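Local coordinates for protein ureidoglycolate hydrolase (Arabidopsis thaliana, PDB 4PXE) that hydrolyses (S)-ureidoglycolate to glyoxylate, releasing ammonium and carbon dioxide, as a manganese-dependent homodimeric amidohydrolase of plant purine breakdown, at residues E206-Q211 with M389-I394. Residues are numbered along the deposited sequence; the frame is centred on the assembly and turned at random.
Sequences ELHIEQ and MGMIFI. With MN (manganese (II) ion), chain C.
His208 and Ile392 are joined backbone to backbone, His208 N to Ile392 O at 2.9 Å, one of five such hydrogen bonds pairing parallel strands 201-209 and 389-394 in the metal-binding domain of this peptidase M20 family enzyme. The last, Glu210 N to Ile394 O, holds the chain as it leaves the strand, where residues 208-211 bind substrate. On one face, Leu207 reaches with CD1 to CG2 of Ile392 and of Ile394; branched aliphatics suit this layer, which helix 410-429 covers. On the other, Met391 and Phe393 pack against strand 222-239 while His208 reaches the metal. Its CB rests 3.8 Å from Met391 CE, and CG, anti to the backbone N (chi1 -156°), carries the ring away from the partner strand, edge-to-face with His378. ND1 gives its N-H to Ile209 O, 2.8 Å away in the ring plane. NE2 binds manganese at 2.3 Å, alongside His92, Asp103 and waters. Flexible Met391 lays CE against Glu206 CG, whose carboxylate bonds to Ser380 and Ser91. Phe393's broad, flat ring suits the turn, one face taking Glu210 CA in a CH-pi contact; Glu210's carboxylate accepts N-H groups of Ile214 and Leu215. An alanine at Phe393 would probably leave Glu210 CA without its ring face and open a gap toward Val225 and Met372. The ND1 bond and the metal together fix the imidazole's rotation, and the former probably makes NE2 a stronger ligand.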
loop_
_atom_site.group_PDB
_atom_site.type_symbol
_atom_site.label_atom_id
_atom_site.label_comp_id
_atom_site.label_asym_id
_atom_site.label_seq_id
_atom_site.Cartn_x
_atom_site.Cartn_y
_atom_site.Cartn_z
ATOM N N GLU A 206 -14.198 -29.352 -14.283
ATOM C CA GLU A 206 -12.984 -28.747 -13.736
ATOM C C GLU A 206 -12.422 -29.574 -12.589
ATOM O O GLU A 206 -13.115 -29.839 -11.607
ATOM C CB GLU A 206 -13.271 -27.322 -13.254
ATOM C CG GLU A 206 -12.030 -26.580 -12.737
ATOM C CD GLU A 206 -12.235 -25.082 -12.562
ATOM O OE1 GLU A 206 -13.386 -24.587 -12.669
ATOM O OE2 GLU A 206 -11.225 -24.388 -12.321
ATOM N N LEU A 207 -11.169 -29.992 -12.727
ATOM C CA LEU A 207 -10.434 -30.660 -11.651
ATOM C C LEU A 207 -9.765 -29.573 -10.804
ATOM O O LEU A 207 -9.152 -28.664 -11.364
ATOM C CB LEU A 207 -9.381 -31.579 -12.269
ATOM C CG LEU A 207 -8.333 -32.181 -11.323
ATOM C CD1 LEU A 207 -8.965 -33.090 -10.269
ATOM C CD2 LEU A 207 -7.277 -32.919 -12.123
ATOM N N HIS A 208 -9.883 -29.641 -9.479
ATOM C CA HIS A 208 -9.359 -28.566 -8.626
ATOM C C HIS A 208 -9.061 -29.093 -7.227
ATOM O O HIS A 208 -9.754 -29.988 -6.727
ATOM C CB HIS A 208 -10.368 -27.393 -8.551
ATOM C CG HIS A 208 -9.746 -26.064 -8.216
ATOM N ND1 HIS A 208 -9.278 -25.748 -6.957
ATOM C CD2 HIS A 208 -9.511 -24.973 -8.985
ATOM C CE1 HIS A 208 -8.779 -24.523 -6.964
ATOM N NE2 HIS A 208 -8.908 -24.032 -8.184
ATOM N N ILE A 209 -8.029 -28.553 -6.584
ATOM C CA ILE A 209 -7.837 -28.869 -5.169
ATOM C C ILE A 209 -9.047 -28.397 -4.362
ATOM O O ILE A 209 -9.679 -27.386 -4.693
ATOM C CB ILE A 209 -6.530 -28.288 -4.604
ATOM C CG1 ILE A 209 -6.525 -26.752 -4.678
ATOM C CG2 ILE A 209 -5.335 -28.865 -5.349
ATOM C CD1 ILE A 209 -5.396 -26.090 -3.851
ATOM N N GLU A 210 -9.374 -29.126 -3.302
ATOM C CA GLU A 210 -10.562 -28.796 -2.521
ATOM C C GLU A 210 -10.540 -27.380 -1.933
ATOM O O GLU A 210 -11.586 -26.730 -1.852
ATOM C CB GLU A 210 -10.730 -29.792 -1.368
ATOM C CG GLU A 210 -11.963 -29.502 -0.512
ATOM C CD GLU A 210 -11.989 -30.269 0.789
ATOM O OE1 GLU A 210 -11.426 -31.383 0.827
ATOM O OE2 GLU A 210 -12.583 -29.764 1.773
ATOM N N GLN A 211 -9.362 -26.916 -1.506
ATOM C CA GLN A 211 -9.238 -25.657 -0.757
ATOM C C GLN A 211 -10.034 -25.716 0.545
ATOM O O GLN A 211 -10.547 -24.701 1.035
ATOM C CB GLN A 211 -9.624 -24.448 -1.623
ATOM C CG GLN A 211 -8.845 -24.426 -2.921
ATOM C CD GLN A 211 -9.187 -23.255 -3.810
ATOM O OE1 GLN A 211 -10.263 -23.210 -4.409
ATOM N NE2 GLN A 211 -8.252 -22.323 -3.952
ATOM N N MET A 389 -22.281 -28.575 -16.062
ATOM C CA MET A 389 -20.994 -28.411 -15.398
ATOM C C MET A 389 -20.825 -29.396 -14.252
ATOM O O MET A 389 -21.795 -29.809 -13.617
ATOM C CB MET A 389 -20.895 -26.964 -14.883
ATOM C CG MET A 389 -19.694 -26.639 -13.973
ATOM S SD MET A 389 -19.920 -27.097 -12.236
ATOM C CE MET A 389 -21.138 -25.897 -11.685
ATOM N N GLY A 390 -19.577 -29.751 -13.967
ATOM C CA GLY A 390 -19.264 -30.442 -12.731
ATOM C C GLY A 390 -17.831 -30.159 -12.344
ATOM O O GLY A 390 -17.044 -29.694 -13.178
ATOM N N MET A 391 -17.492 -30.449 -11.094
ATOM C CA MET A 391 -16.112 -30.317 -10.628
ATOM C C MET A 391 -15.687 -31.557 -9.866
ATOM O O MET A 391 -16.473 -32.145 -9.124
ATOM C CB MET A 391 -15.928 -29.099 -9.711
ATOM C CG MET A 391 -16.277 -27.759 -10.332
ATOM S SD MET A 391 -15.734 -26.399 -9.261
ATOM C CE MET A 391 -13.956 -26.590 -9.422
ATOM N N ILE A 392 -14.420 -31.923 -10.034
ATOM C CA ILE A 392 -13.784 -32.972 -9.251
ATOM C C ILE A 392 -12.816 -32.292 -8.277
ATOM O O ILE A 392 -11.886 -31.615 -8.717
ATOM C CB ILE A 392 -12.953 -33.871 -10.172
ATOM C CG1 ILE A 392 -13.833 -34.520 -11.252
ATOM C CG2 ILE A 392 -12.237 -34.965 -9.378
ATOM C CD1 ILE A 392 -13.035 -35.066 -12.395
ATOM N N PHE A 393 -13.039 -32.464 -6.977
ATOM C CA PHE A 393 -12.093 -32.013 -5.948
ATOM C C PHE A 393 -11.131 -33.137 -5.558
ATOM O O PHE A 393 -11.531 -34.307 -5.446
ATOM C CB PHE A 393 -12.828 -31.590 -4.674
ATOM C CG PHE A 393 -13.336 -30.166 -4.665
ATOM C CD1 PHE A 393 -12.973 -29.229 -5.640
ATOM C CD2 PHE A 393 -14.168 -29.772 -3.632
ATOM C CE1 PHE A 393 -13.464 -27.908 -5.553
ATOM C CE2 PHE A 393 -14.644 -28.472 -3.549
ATOM C CZ PHE A 393 -14.292 -27.552 -4.512
ATOM N N ILE A 394 -9.875 -32.767 -5.335
ATOM C CA ILE A 394 -8.910 -33.659 -4.698
ATOM C C ILE A 394 -8.506 -33.069 -3.341
ATOM O O ILE A 394 -8.663 -31.872 -3.094
ATOM C CB ILE A 394 -7.662 -33.890 -5.573
ATOM C CG1 ILE A 394 -6.939 -32.567 -5.847
ATOM C CG2 ILE A 394 -8.029 -34.608 -6.866
ATOM C CD1 ILE A 394 -5.632 -32.769 -6.620
HETATM MN MN MN C . -8.693 -21.734 -8.465
HETATM O O HOH W 1 -10.382 -21.585 -6.657
HETATM O O HOH W 2 -10.596 -21.800 -9.625
HETATM O O HOH W 3 -8.710 -19.591 -7.884
#